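Local coordinates for protein CrmK (Actinoalloteichus sp. WH1-2216-6, PDB 5I1V) that acts as a flavin-dependent oxidase with covalently bound FAD, taking part in the recycling of shunt products during caerulomycin biosynthesis, at residues H132-G136 with L147-Y151; G105-R109 with F119-M125; V228-W232 with R273-A279; Y265-F271 with A373-A379. All blocks are in the same frame, centred on the assembly; numbering follows the deposited sequence. Where two conformers were deposited one is given.

How the interactions relate
Interactions 1 and 2 are neighbours in the FAD-binding part of the chain, their centres about 12 Å apart, and both reach the cofactor: His132 hydrogen-bonds the ribityl O2', and Cys124 is bonded to the flavin ring. They touch where Thr148 CG2 lies 3.3 Å from Pro120 O. Interactions 3 and 4, also about 12 Å between centres, belong to one antiparallel sheet; Glu269 N and Ala279 O, 2.7 Å apart, join strands 265-271 and 277-285, and Trp232 NE1 lies 3.0 Å from Phe271 O. Phe123 of interaction 2 joins the FAD-binding part to this sheet, its CE2 4.1 Å from Tyr265 OH of interaction 4. Interaction 3 is remote, its centre about 33 Å from that of interaction 1.

Interaction 1 (H132-G136 with L147-Y151); sequences HISGG and LTVDY. With FAD (flavin-adenine dinucleotide), chain E.
Thr148, Gly136 and Val149 carry most of this buried contact, which covers 248 Å² over both sides. The 132-136 segment leaves helix 129-132 through a type I turn from Ile133 to Gly136, closed by Gly136 N to Ile133 O at 2.9 Å; Gly136 itself takes phi/psi of 94/51, a conformation that favours glycine. Facing it, 148-150 form a 3-10 segment, with Asp150 N bonded to Leu147 O (3.0 Å) and Leu147 N to Asp150 OD2 (2.9 Å). The closest CA pairs are Ile133 with Thr148 (6.2 Å) and Gly136 with Val149 (5.6 Å). Thr148, chi1 p, points toward the turn; its OG1 lies 3.9 Å from Gly136 C and hydrogen-bonds Gly137 O. The two segments precede and follow helix 142-145 in the FAD-binding domain of this oxygen-dependent FAD-linked oxidoreductase, and the turn follows directly on an FAD-binding residue: His132, chi1 t, has ND1 hydrogen-bonded to FAD O2' at 3.1 Å, while its NE2 lies 4.0 Å from Thr148 CG2. Val149, chi1 m, sets CG1 3.8 Å from Gly136 CA and 3.1 Å from Ile133 O. Val149 CG1 also packs against Ile133 CG2 at 4.3 Å.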
# COMPACT_ATOMS: atom_id res chain seq x y z
N HIS A 132 11.77 7.70 10.75
CA HIS A 132 11.47 6.52 11.54
C HIS A 132 12.66 5.98 12.36
O HIS A 132 12.56 5.76 13.57
CB HIS A 132 10.93 5.45 10.62
CG HIS A 132 10.62 4.17 11.28
ND1 HIS A 132 9.55 4.01 12.13
CD2 HIS A 132 11.25 2.97 11.22
CE1 HIS A 132 9.51 2.75 12.54
NE2 HIS A 132 10.54 2.11 12.01
N ILE A 133 13.80 5.78 11.70
CA ILE A 133 14.90 5.15 12.36
C ILE A 133 15.50 6.04 13.45
O ILE A 133 15.69 5.57 14.57
CB ILE A 133 15.95 4.64 11.35
CG1 ILE A 133 15.32 3.60 10.42
CG2 ILE A 133 17.12 4.04 12.11
CD1 ILE A 133 16.24 3.08 9.34
N SER A 134 15.72 7.32 13.17
CA SER A 134 16.38 8.24 14.09
C SER A 134 15.61 8.44 15.40
O SER A 134 16.21 8.82 16.40
CB SER A 134 16.61 9.62 13.43
OG SER A 134 15.38 10.16 12.94
N GLY A 135 14.31 8.20 15.39
CA GLY A 135 13.49 8.21 16.60
C GLY A 135 13.46 6.97 17.47
O GLY A 135 12.92 7.01 18.59
N GLY A 136 14.01 5.87 16.95
CA GLY A 136 14.02 4.58 17.64
C GLY A 136 12.85 3.69 17.24
O GLY A 136 12.13 3.20 18.08
N LEU A 147 15.05 -2.88 18.78
CA LEU A 147 14.65 -1.69 18.03
C LEU A 147 15.44 -1.59 16.76
O LEU A 147 16.54 -2.15 16.65
CB LEU A 147 14.87 -0.45 18.86
CG LEU A 147 14.16 -0.46 20.19
CD1 LEU A 147 14.45 0.80 20.97
CD2 LEU A 147 12.65 -0.59 20.04
N THR A 148 14.93 -0.80 15.82
CA THR A 148 15.67 -0.53 14.60
C THR A 148 17.07 -0.01 14.92
O THR A 148 18.05 -0.38 14.28
CB THR A 148 14.98 0.51 13.73
OG1 THR A 148 14.74 1.70 14.50
CG2 THR A 148 13.68 0.05 13.29
N VAL A 149 17.17 0.87 15.89
CA VAL A 149 18.46 1.47 16.20
C VAL A 149 19.47 0.48 16.81
O VAL A 149 20.68 0.73 16.78
CB VAL A 149 18.33 2.72 17.07
CG1 VAL A 149 17.48 3.78 16.36
CG2 VAL A 149 17.80 2.40 18.46
N ASP A 150 19.02 -0.67 17.27
CA ASP A 150 19.94 -1.76 17.62
C ASP A 150 20.73 -2.39 16.45
O ASP A 150 21.63 -3.18 16.69
CB ASP A 150 19.22 -2.82 18.46
CG ASP A 150 18.64 -2.23 19.76
OD1 ASP A 150 19.35 -1.37 20.30
OD2 ASP A 150 17.50 -2.59 20.23
N TYR A 151 20.40 -2.00 15.22
CA TYR A 151 21.07 -2.45 14.02
C TYR A 151 21.70 -1.31 13.25
O TYR A 151 22.03 -1.50 12.06
CB TYR A 151 20.02 -3.15 13.12
CG TYR A 151 19.45 -4.30 13.87
CD1 TYR A 151 18.33 -4.15 14.70
CD2 TYR A 151 20.09 -5.53 13.84
CE1 TYR A 151 17.84 -5.22 15.43
CE2 TYR A 151 19.62 -6.59 14.59
CZ TYR A 151 18.52 -6.44 15.38
OH TYR A 151 18.07 -7.55 16.11
PA FAD E . 8.35 12.89 7.91
O1A FAD E . 7.03 13.57 8.18
O2A FAD E . 8.88 13.01 6.52
O5B FAD E . 9.43 13.38 8.95
C5B FAD E . 9.30 13.19 10.35
C4B FAD E . 10.26 14.14 11.07
O4B FAD E . 11.60 13.68 10.77
C3B FAD E . 10.26 15.60 10.66
O3B FAD E . 10.74 16.37 11.75
C2B FAD E . 11.28 15.65 9.56
O2B FAD E . 11.76 16.94 9.15
C1B FAD E . 12.33 14.65 10.06
N9A FAD E . 13.00 13.95 8.94
C8A FAD E . 12.45 13.26 7.89
N7A FAD E . 13.44 12.86 7.02
C5A FAD E . 14.57 13.30 7.54
C6A FAD E . 15.94 13.18 7.12
N6A FAD E . 16.17 12.49 6.02
N1A FAD E . 16.87 13.76 7.89
C2A FAD E . 16.56 14.47 8.99
N3A FAD E . 15.30 14.58 9.49
C4A FAD E . 14.31 14.05 8.73
N1 FAD E . 6.71 4.42 14.38
C2 FAD E . 7.14 3.26 14.93
O2 FAD E . 8.17 3.24 15.61
N3 FAD E . 6.49 2.09 14.78
C4 FAD E . 5.35 1.95 14.11
O4 FAD E . 4.81 0.83 13.97
C4X FAD E . 4.81 3.14 13.46
N5 FAD E . 3.65 3.07 12.75
C5X FAD E . 3.24 4.17 12.09
C6 FAD E . 2.15 4.08 11.23
C7 FAD E . 1.66 5.18 10.51
C7M FAD E . 0.45 5.00 9.58
C8 FAD E . 2.36 6.46 10.70
C8M FAD E . 1.90 7.71 10.00
C9 FAD E . 3.46 6.58 11.56
C9A FAD E . 3.93 5.47 12.26
N10 FAD E . 5.04 5.55 13.11
C10 FAD E . 5.53 4.39 13.69
C1' FAD E . 5.61 6.83 13.52
C2' FAD E . 6.76 7.20 12.64
O2' FAD E . 7.90 6.49 13.07
C3' FAD E . 7.01 8.67 12.62
O3' FAD E . 5.81 9.34 12.16
C4' FAD E . 8.23 9.02 11.74
O4' FAD E . 8.79 10.23 12.25
C5' FAD E . 7.82 9.17 10.29
O5' FAD E . 9.00 9.40 9.51
P FAD E . 8.76 9.95 8.05
O1P FAD E . 7.75 9.12 7.34
O2P FAD E . 10.08 10.17 7.38
O3P FAD E . 8.08 11.39 8.36

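Interaction 2 (G105-R109 with F119-M125); sequences GQIYR and FPGGFCM. With FAD (flavin-adenine dinucleotide), chain E.
A loop, 119-125, runs past one side of helix 104-115 and carries a covalent flavin attachment; the closest CA pair is Gly105 with Met125 (4.5 Å). Phe119, chi1 p, offers a ring face to the edge of Tyr108 (chi1 m) in a T-shaped stack (centroids 5.7 Å, planes 63°), while Phe119 CE1 meets Ile107 CG2 at 3.3 Å. Pro120 centres an inverse gamma turn, and Gly121 passes the end of Tyr108. Gly122 O accepts a hydrogen bond from Tyr108 OH at 3.0 Å, though the hydroxyl's position is less sure; a CB on Gly122 would strike the flavin. Phe123 N donates to FAD O4 (3.0 Å), and Cys124 SG is bonded to FAD C6 (1.8 Å), a linkage characteristic of bicovalent flavoenzymes, with His64 as second attachment. Met125 O accepts a hydrogen bond from Gly105 N at 3.2 Å, and Met125 CE (all chi m) reaches Arg109 NH2 at 3.5 Å. Arg109 packs on helix 319-326, Pro120 on helix 142-145 and Phe123 on strand 265-271.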
# COMPACT_ATOMS: atom_id res chain seq x y z
N GLY A 105 7.73 -0.43 4.21
CA GLY A 105 7.08 -1.58 3.53
C GLY A 105 7.95 -2.16 2.43
O GLY A 105 8.06 -3.40 2.21
N GLN A 106 8.55 -1.22 1.72
CA GLN A 106 9.42 -1.46 0.61
C GLN A 106 10.70 -2.10 1.07
O GLN A 106 11.19 -3.05 0.46
CB GLN A 106 9.74 -0.10 -0.02
CG GLN A 106 10.86 -0.08 -1.03
CD GLN A 106 11.41 1.33 -1.27
OE1 GLN A 106 10.83 2.36 -0.83
NE2 GLN A 106 12.54 1.39 -1.98
N ILE A 107 11.28 -1.54 2.12
CA ILE A 107 12.48 -2.04 2.73
C ILE A 107 12.24 -3.53 3.12
O ILE A 107 13.07 -4.41 2.80
CB ILE A 107 12.87 -1.20 3.99
CG1 ILE A 107 13.34 0.21 3.63
CG2 ILE A 107 14.01 -1.84 4.74
CD1 ILE A 107 13.38 1.17 4.80
N TYR A 108 11.12 -3.82 3.77
CA TYR A 108 10.92 -5.18 4.23
C TYR A 108 10.86 -6.14 3.05
O TYR A 108 11.42 -7.25 3.12
CB TYR A 108 9.65 -5.34 5.03
CG TYR A 108 9.62 -4.65 6.37
CD1 TYR A 108 10.78 -4.35 7.07
CD2 TYR A 108 8.39 -4.32 6.95
CE1 TYR A 108 10.72 -3.72 8.30
CE2 TYR A 108 8.32 -3.70 8.20
CZ TYR A 108 9.50 -3.41 8.86
OH TYR A 108 9.46 -2.79 10.08
N ARG A 109 10.18 -5.74 1.99
CA ARG A 109 10.00 -6.59 0.84
C ARG A 109 11.32 -6.85 0.17
O ARG A 109 11.59 -7.98 -0.18
CB ARG A 109 9.04 -5.98 -0.18
CG ARG A 109 7.59 -6.20 0.15
CD ARG A 109 6.78 -5.97 -1.11
NE ARG A 109 6.45 -4.58 -1.19
CZ ARG A 109 5.27 -4.07 -0.84
NH1 ARG A 109 4.27 -4.86 -0.41
NH2 ARG A 109 5.07 -2.76 -0.92
N PHE A 119 14.66 -6.29 9.73
CA PHE A 119 14.96 -5.62 11.01
C PHE A 119 13.64 -5.17 11.65
O PHE A 119 12.64 -5.05 10.97
CB PHE A 119 15.92 -4.47 10.80
CG PHE A 119 15.31 -3.35 10.03
CD1 PHE A 119 15.18 -3.43 8.68
CD2 PHE A 119 14.84 -2.23 10.67
CE1 PHE A 119 14.61 -2.40 7.97
CE2 PHE A 119 14.27 -1.18 9.96
CZ PHE A 119 14.14 -1.27 8.61
N PRO A 120 13.63 -4.94 12.97
CA PRO A 120 12.36 -4.71 13.67
C PRO A 120 11.87 -3.27 13.60
O PRO A 120 12.06 -2.51 14.54
CB PRO A 120 12.70 -5.09 15.10
CG PRO A 120 14.15 -4.75 15.22
CD PRO A 120 14.75 -5.13 13.91
N GLY A 121 11.24 -2.89 12.50
CA GLY A 121 10.77 -1.54 12.33
C GLY A 121 9.26 -1.63 12.46
O GLY A 121 8.72 -2.66 12.81
N GLY A 122 8.57 -0.58 12.11
CA GLY A 122 7.14 -0.51 12.40
C GLY A 122 6.25 -1.21 11.40
O GLY A 122 6.70 -1.73 10.37
N PHE A 123 4.95 -1.16 11.71
CA PHE A 123 3.93 -1.78 10.92
C PHE A 123 3.18 -0.80 10.02
O PHE A 123 2.05 -1.10 9.63
CB PHE A 123 2.96 -2.59 11.82
CG PHE A 123 2.24 -1.79 12.90
CD1 PHE A 123 1.09 -1.05 12.61
CD2 PHE A 123 2.67 -1.82 14.23
CE1 PHE A 123 0.42 -0.35 13.61
CE2 PHE A 123 2.00 -1.11 15.23
CZ PHE A 123 0.87 -0.37 14.92
N CYS A 124 3.74 0.35 9.66
CA CYS A 124 3.01 1.18 8.71
C CYS A 124 3.77 1.38 7.39
O CYS A 124 4.95 1.73 7.39
CB CYS A 124 2.57 2.49 9.33
SG CYS A 124 1.53 2.38 10.85
N MET A 125 3.06 1.16 6.28
CA MET A 125 3.67 0.91 4.97
C MET A 125 4.41 2.08 4.39
O MET A 125 5.49 1.88 3.81
CB MET A 125 2.59 0.50 3.97
CG MET A 125 2.12 -0.93 4.19
SD MET A 125 3.47 -2.12 4.00
CE MET A 125 3.78 -1.85 2.23
PA FAD E . 8.35 12.89 7.91
O1A FAD E . 7.03 13.57 8.18
O2A FAD E . 8.88 13.01 6.52
O5B FAD E . 9.43 13.38 8.95
C5B FAD E . 9.30 13.19 10.35
C4B FAD E . 10.26 14.14 11.07
O4B FAD E . 11.60 13.68 10.77
C3B FAD E . 10.26 15.60 10.66
O3B FAD E . 10.74 16.37 11.75
C2B FAD E . 11.28 15.65 9.56
O2B FAD E . 11.76 16.94 9.15
C1B FAD E . 12.33 14.65 10.06
N9A FAD E . 13.00 13.95 8.94
C8A FAD E . 12.45 13.26 7.89
N7A FAD E . 13.44 12.86 7.02
C5A FAD E . 14.57 13.30 7.54
C6A FAD E . 15.94 13.18 7.12
N6A FAD E . 16.17 12.49 6.02
N1A FAD E . 16.87 13.76 7.89
C2A FAD E . 16.56 14.47 8.99
N3A FAD E . 15.30 14.58 9.49
C4A FAD E . 14.31 14.05 8.73
N1 FAD E . 6.71 4.42 14.38
C2 FAD E . 7.14 3.26 14.93
O2 FAD E . 8.17 3.24 15.61
N3 FAD E . 6.49 2.09 14.78
C4 FAD E . 5.35 1.95 14.11
O4 FAD E . 4.81 0.83 13.97
C4X FAD E . 4.81 3.14 13.46
N5 FAD E . 3.65 3.07 12.75
C5X FAD E . 3.24 4.17 12.09
C6 FAD E . 2.15 4.08 11.23
C7 FAD E . 1.66 5.18 10.51
C7M FAD E . 0.45 5.00 9.58
C8 FAD E . 2.36 6.46 10.70
C8M FAD E . 1.90 7.71 10.00
C9 FAD E . 3.46 6.58 11.56
C9A FAD E . 3.93 5.47 12.26
N10 FAD E . 5.04 5.55 13.11
C10 FAD E . 5.53 4.39 13.69
C1' FAD E . 5.61 6.83 13.52
C2' FAD E . 6.76 7.20 12.64
O2' FAD E . 7.90 6.49 13.07
C3' FAD E . 7.01 8.67 12.62
O3' FAD E . 5.81 9.34 12.16
C4' FAD E . 8.23 9.02 11.74
O4' FAD E . 8.79 10.23 12.25
C5' FAD E . 7.82 9.17 10.29
O5' FAD E . 9.00 9.40 9.51
P FAD E . 8.76 9.95 8.05
O1P FAD E . 7.75 9.12 7.34
O2P FAD E . 10.08 10.17 7.38
O3P FAD E . 8.08 11.39 8.36

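Interaction 3 (V228-W232 with R273-A279); sequences VSWSW and RSAGHLA
Strands 228-231 and 277-279 run antiparallel, their axes 4.5 Å apart at closest approach and at 158° between N-to-C directions. Trp230 and Leu278 form the hydrogen-bonded pair, with Trp230 N to Leu278 O at 3.0 Å and Leu278 N to Trp230 O at 2.9 Å. Ser229 with Ala279 (CA-CA 4.3 Å) and Ser231 with His277 (4.5 Å) are non-hydrogen-bonded pairs. Trp232 N extends the pairing to Gly276 O at 3.0 Å; Gly276 (phi/psi 92/-11) follows the 3-10 segment 273-275. These strand ends belong to the large antiparallel sheet of this FAD-linked oxidase, away from the cofactor, with helices 237-253 and 291-303 packing on the face of Trp230 and Leu278. There Trp230 (chi1 m) sets CE3 4.0 Å from Leu278 CB. Ser229 and His277 share the other face, CB to CD2 at 3.6 Å. Trp232 (chi1 -101°) has the most surface covered: Arg273 CA sits over its five-membered ring, 3.5 Å from the centroid in a CH-pi contact, and one guanidinium face lies against the indole, Arg273 CZ 3.5 Å from Trp232 CE3. Arg273 NH2 bonds weakly to Trp232 O (3.2 Å). Trp232 CE2 packs on Leu278 CD1 at 3.7 Å; Trp232 NE1 hydrogen-bonds Phe271 O.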
# COMPACT_ATOMS: atom_id res chain seq x y z
N VAL A 228 -9.33 -11.04 17.12
CA VAL A 228 -10.38 -11.15 18.10
C VAL A 228 -11.15 -9.86 18.07
O VAL A 228 -10.57 -8.82 17.89
CB VAL A 228 -9.76 -11.37 19.48
CG1 VAL A 228 -10.83 -11.62 20.53
CG2 VAL A 228 -8.84 -12.56 19.44
N SER A 229 -12.47 -9.89 18.26
CA SER A 229 -13.24 -8.67 18.47
C SER A 229 -14.30 -8.90 19.53
O SER A 229 -14.85 -9.99 19.63
CB SER A 229 -13.91 -8.22 17.18
OG SER A 229 -14.55 -9.33 16.59
N TRP A 230 -14.59 -7.86 20.32
CA TRP A 230 -15.62 -7.91 21.35
C TRP A 230 -16.67 -6.86 21.00
O TRP A 230 -16.34 -5.71 20.76
CB TRP A 230 -15.05 -7.58 22.73
CG TRP A 230 -14.09 -8.54 23.30
CD1 TRP A 230 -14.36 -9.48 24.25
CD2 TRP A 230 -12.69 -8.61 23.03
NE1 TRP A 230 -13.21 -10.17 24.56
CE2 TRP A 230 -12.17 -9.65 23.82
CE3 TRP A 230 -11.83 -7.92 22.14
CZ2 TRP A 230 -10.81 -10.01 23.80
CZ3 TRP A 230 -10.48 -8.26 22.13
CH2 TRP A 230 -9.98 -9.30 22.97
N SER A 231 -17.95 -7.23 21.00
CA SER A 231 -18.97 -6.29 20.53
C SER A 231 -19.20 -5.21 21.57
O SER A 231 -19.41 -5.51 22.75
CB SER A 231 -20.29 -7.03 20.21
OG SER A 231 -21.33 -6.07 19.99
N TRP A 232 -19.20 -3.95 21.13
CA TRP A 232 -19.55 -2.85 22.01
C TRP A 232 -21.03 -2.98 22.51
O TRP A 232 -21.36 -2.55 23.61
CB TRP A 232 -19.39 -1.49 21.32
CG TRP A 232 -18.13 -0.81 21.74
CD1 TRP A 232 -16.97 -0.68 20.99
CD2 TRP A 232 -17.87 -0.19 23.00
NE1 TRP A 232 -16.03 -0.01 21.73
CE2 TRP A 232 -16.55 0.30 22.96
CE3 TRP A 232 -18.64 0.01 24.16
CZ2 TRP A 232 -15.97 0.97 24.03
CZ3 TRP A 232 -18.06 0.69 25.24
CH2 TRP A 232 -16.74 1.16 25.16
N ARG A 273 -16.99 3.61 21.07
CA ARG A 273 -18.20 2.82 20.87
C ARG A 273 -18.73 2.87 19.44
O ARG A 273 -19.20 1.85 18.92
CB ARG A 273 -19.29 3.29 21.86
CG ARG A 273 -20.68 2.68 21.63
CD ARG A 273 -21.62 2.85 22.82
NE ARG A 273 -22.01 1.57 23.43
CZ ARG A 273 -21.81 1.28 24.71
NH1 ARG A 273 -21.29 2.19 25.49
NH2 ARG A 273 -22.15 0.10 25.21
N SER A 274 -18.69 4.04 18.83
CA SER A 274 -19.22 4.21 17.47
C SER A 274 -18.57 3.32 16.46
O SER A 274 -19.12 3.15 15.39
CB SER A 274 -19.10 5.65 16.99
OG SER A 274 -17.75 6.07 16.99
N ALA A 275 -17.38 2.76 16.76
CA ALA A 275 -16.79 1.73 15.89
C ALA A 275 -17.51 0.40 15.98
O ALA A 275 -17.40 -0.40 15.06
CB ALA A 275 -15.30 1.53 16.20
N GLY A 276 -18.21 0.12 17.08
CA GLY A 276 -18.96 -1.14 17.20
C GLY A 276 -18.24 -2.32 17.84
O GLY A 276 -18.89 -3.31 18.17
N HIS A 277 -16.92 -2.25 18.07
CA HIS A 277 -16.19 -3.34 18.68
C HIS A 277 -14.83 -2.90 19.25
O HIS A 277 -14.35 -1.82 18.93
CB HIS A 277 -16.05 -4.49 17.68
CG HIS A 277 -15.13 -4.20 16.54
ND1 HIS A 277 -15.33 -3.14 15.68
CD2 HIS A 277 -14.00 -4.81 16.13
CE1 HIS A 277 -14.34 -3.10 14.80
NE2 HIS A 277 -13.52 -4.11 15.06
N LEU A 278 -14.28 -3.68 20.18
CA LEU A 278 -12.85 -3.65 20.53
C LEU A 278 -12.21 -4.72 19.69
O LEU A 278 -12.87 -5.66 19.31
CB LEU A 278 -12.62 -4.04 21.98
CG LEU A 278 -12.79 -3.09 23.18
CD1 LEU A 278 -13.47 -1.79 22.90
CD2 LEU A 278 -13.46 -3.78 24.34
N ALA A 279 -10.91 -4.58 19.35
CA ALA A 279 -10.30 -5.53 18.45
C ALA A 279 -8.91 -5.87 18.99
O ALA A 279 -8.27 -5.04 19.60
CB ALA A 279 -10.18 -4.92 17.06

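Interaction 4 (Y265-F271 with A373-A379); sequences YALLECF and AAMEYIA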
# COMPACT_ATOMS: atom_id res chain seq x y z
N TYR A 265 3.24 -11.63 20.48
CA TYR A 265 3.06 -10.18 20.35
C TYR A 265 1.57 -9.93 20.18
O TYR A 265 0.93 -10.53 19.32
CB TYR A 265 3.79 -9.66 19.10
CG TYR A 265 3.37 -8.26 18.70
CD1 TYR A 265 3.81 -7.15 19.43
CD2 TYR A 265 2.52 -8.05 17.62
CE1 TYR A 265 3.42 -5.88 19.10
CE2 TYR A 265 2.09 -6.77 17.30
CZ TYR A 265 2.56 -5.69 18.04
OH TYR A 265 2.17 -4.41 17.70
N ALA A 266 1.04 -9.00 20.95
CA ALA A 266 -0.37 -8.66 20.81
C ALA A 266 -0.65 -7.18 20.92
O ALA A 266 0.03 -6.46 21.67
CB ALA A 266 -1.16 -9.44 21.83
N LEU A 267 -1.66 -6.74 20.17
CA LEU A 267 -2.11 -5.37 20.20
C LEU A 267 -3.62 -5.34 20.45
O LEU A 267 -4.38 -5.95 19.71
CB LEU A 267 -1.78 -4.69 18.89
CG LEU A 267 -2.02 -3.18 18.82
CD1 LEU A 267 -0.99 -2.44 17.96
CD2 LEU A 267 -3.38 -2.91 18.23
N LEU A 268 -4.03 -4.59 21.46
CA LEU A 268 -5.44 -4.43 21.81
C LEU A 268 -5.90 -3.03 21.38
O LEU A 268 -5.33 -2.06 21.80
CB LEU A 268 -5.58 -4.58 23.30
CG LEU A 268 -6.99 -4.39 23.85
CD1 LEU A 268 -7.94 -5.43 23.27
CD2 LEU A 268 -6.87 -4.47 25.37
N GLU A 269 -6.89 -2.93 20.52
CA GLU A 269 -7.36 -1.63 20.07
C GLU A 269 -8.70 -1.38 20.72
O GLU A 269 -9.68 -2.07 20.42
CB GLU A 269 -7.57 -1.59 18.57
CG GLU A 269 -6.34 -1.85 17.75
CD GLU A 269 -6.55 -1.57 16.26
OE1 GLU A 269 -6.56 -2.55 15.48
OE2 GLU A 269 -6.73 -0.38 15.88
N CYS A 270 -8.74 -0.38 21.58
CA CYS A 270 -9.97 0.00 22.24
C CYS A 270 -10.60 1.22 21.57
O CYS A 270 -10.39 2.33 22.00
CB CYS A 270 -9.66 0.32 23.69
SG CYS A 270 -8.83 -1.03 24.52
N PHE A 271 -11.34 0.95 20.51
CA PHE A 271 -12.08 1.93 19.78
C PHE A 271 -13.20 2.55 20.61
O PHE A 271 -13.76 1.91 21.52
CB PHE A 271 -12.73 1.30 18.58
CG PHE A 271 -11.77 0.80 17.52
CD1 PHE A 271 -11.13 1.69 16.67
CD2 PHE A 271 -11.59 -0.55 17.33
CE1 PHE A 271 -10.27 1.22 15.68
CE2 PHE A 271 -10.77 -1.03 16.33
CZ PHE A 271 -10.11 -0.15 15.50
N ALA A 373 -11.74 6.74 16.27
CA ALA A 373 -11.16 7.09 17.54
C ALA A 373 -10.85 5.84 18.36
O ALA A 373 -11.69 4.95 18.49
CB ALA A 373 -12.09 8.02 18.30
N ALA A 374 -9.66 5.80 18.94
CA ALA A 374 -9.19 4.62 19.68
C ALA A 374 -8.03 4.94 20.60
O ALA A 374 -7.27 5.90 20.39
CB ALA A 374 -8.82 3.51 18.75
N MET A 375 -7.91 4.12 21.64
CA MET A 375 -6.64 3.95 22.29
C MET A 375 -6.23 2.50 22.12
O MET A 375 -7.06 1.60 21.95
CB MET A 375 -6.61 4.44 23.75
CG MET A 375 -7.51 3.74 24.73
SD MET A 375 -7.34 4.47 26.38
CE MET A 375 -5.62 4.07 26.74
N GLU A 376 -4.92 2.30 22.09
CA GLU A 376 -4.34 0.99 21.88
C GLU A 376 -3.31 0.67 22.92
O GLU A 376 -2.54 1.53 23.35
CB GLU A 376 -3.65 0.91 20.51
CG GLU A 376 -4.44 1.38 19.32
CD GLU A 376 -3.67 1.22 17.98
OE1 GLU A 376 -2.41 1.14 17.96
OE2 GLU A 376 -4.35 1.20 16.93
N TYR A 377 -3.27 -0.61 23.28
CA TYR A 377 -2.24 -1.15 24.16
C TYR A 377 -1.37 -2.10 23.35
O TYR A 377 -1.84 -3.06 22.79
CB TYR A 377 -2.89 -1.91 25.30
CG TYR A 377 -3.65 -1.04 26.24
CD1 TYR A 377 -3.01 -0.47 27.33
CD2 TYR A 377 -5.00 -0.81 26.08
CE1 TYR A 377 -3.70 0.30 28.23
CE2 TYR A 377 -5.69 -0.03 26.98
CZ TYR A 377 -5.04 0.50 28.07
OH TYR A 377 -5.72 1.29 28.95
N ILE A 378 -0.08 -1.82 23.32
CA ILE A 378 0.86 -2.49 22.41
C ILE A 378 1.96 -3.20 23.18
O ILE A 378 2.73 -2.57 23.87
CB ILE A 378 1.54 -1.44 21.50
CG1 ILE A 378 0.47 -0.60 20.78
CG2 ILE A 378 2.46 -2.11 20.47
CD1 ILE A 378 0.92 0.76 20.31
N ALA A 379 2.03 -4.51 23.05
CA ALA A 379 3.02 -5.32 23.70
C ALA A 379 4.42 -4.85 23.27
O ALA A 379 4.58 -4.41 22.14
CB ALA A 379 2.82 -6.76 23.32
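At both ends of this antiparallel pair a large residue on one strand fills room left by an alanine on the other. At one end Ala379 leaves a hollow for the Tyr265 ring, whose CD1 lies 4.0 Å from Ala379 CB while Tyr265 OH reaches Ile378 CG2 at 3.6 Å. Next along, Leu267 CD1 fits against Ile378 CG1 (3.7 Å). At the far end Phe271 packs beside the small Ala374, CD1 to CB 3.6 Å, where the CA atoms come within 4.0 Å. Between these apolar ends Glu269 and Glu376 form a raised acidic pair, OE2 to OE2 only 3.0 Å apart, two acceptors that make no salt bridge. On the opposite face Tyr377 is the large bump; Leu268 CD2 packs 4.2 Å from Tyr377 CD2, and Cys270 SG lies at the ring edge, 4.1 Å from Tyr377 CE2. Between the strands run backbone bonds: Leu268 N to Tyr377 O 3.0 Å, Tyr377 N to Leu268 O 2.9 Å, Cys270 N to Met375 O 2.6 Å, Met375 N to Cys270 O 3.1 Å. This is regular pairing at the middle of the large antiparallel sheet, with the nearest side-chain atom of Tyr265 about 7 Å from FAD and Tyr265 touching Phe123. Strand 277-285 borders 265-271, strand 400-408 borders 374-379, and helix 237-253 covers the face of Cys270 and Tyr377.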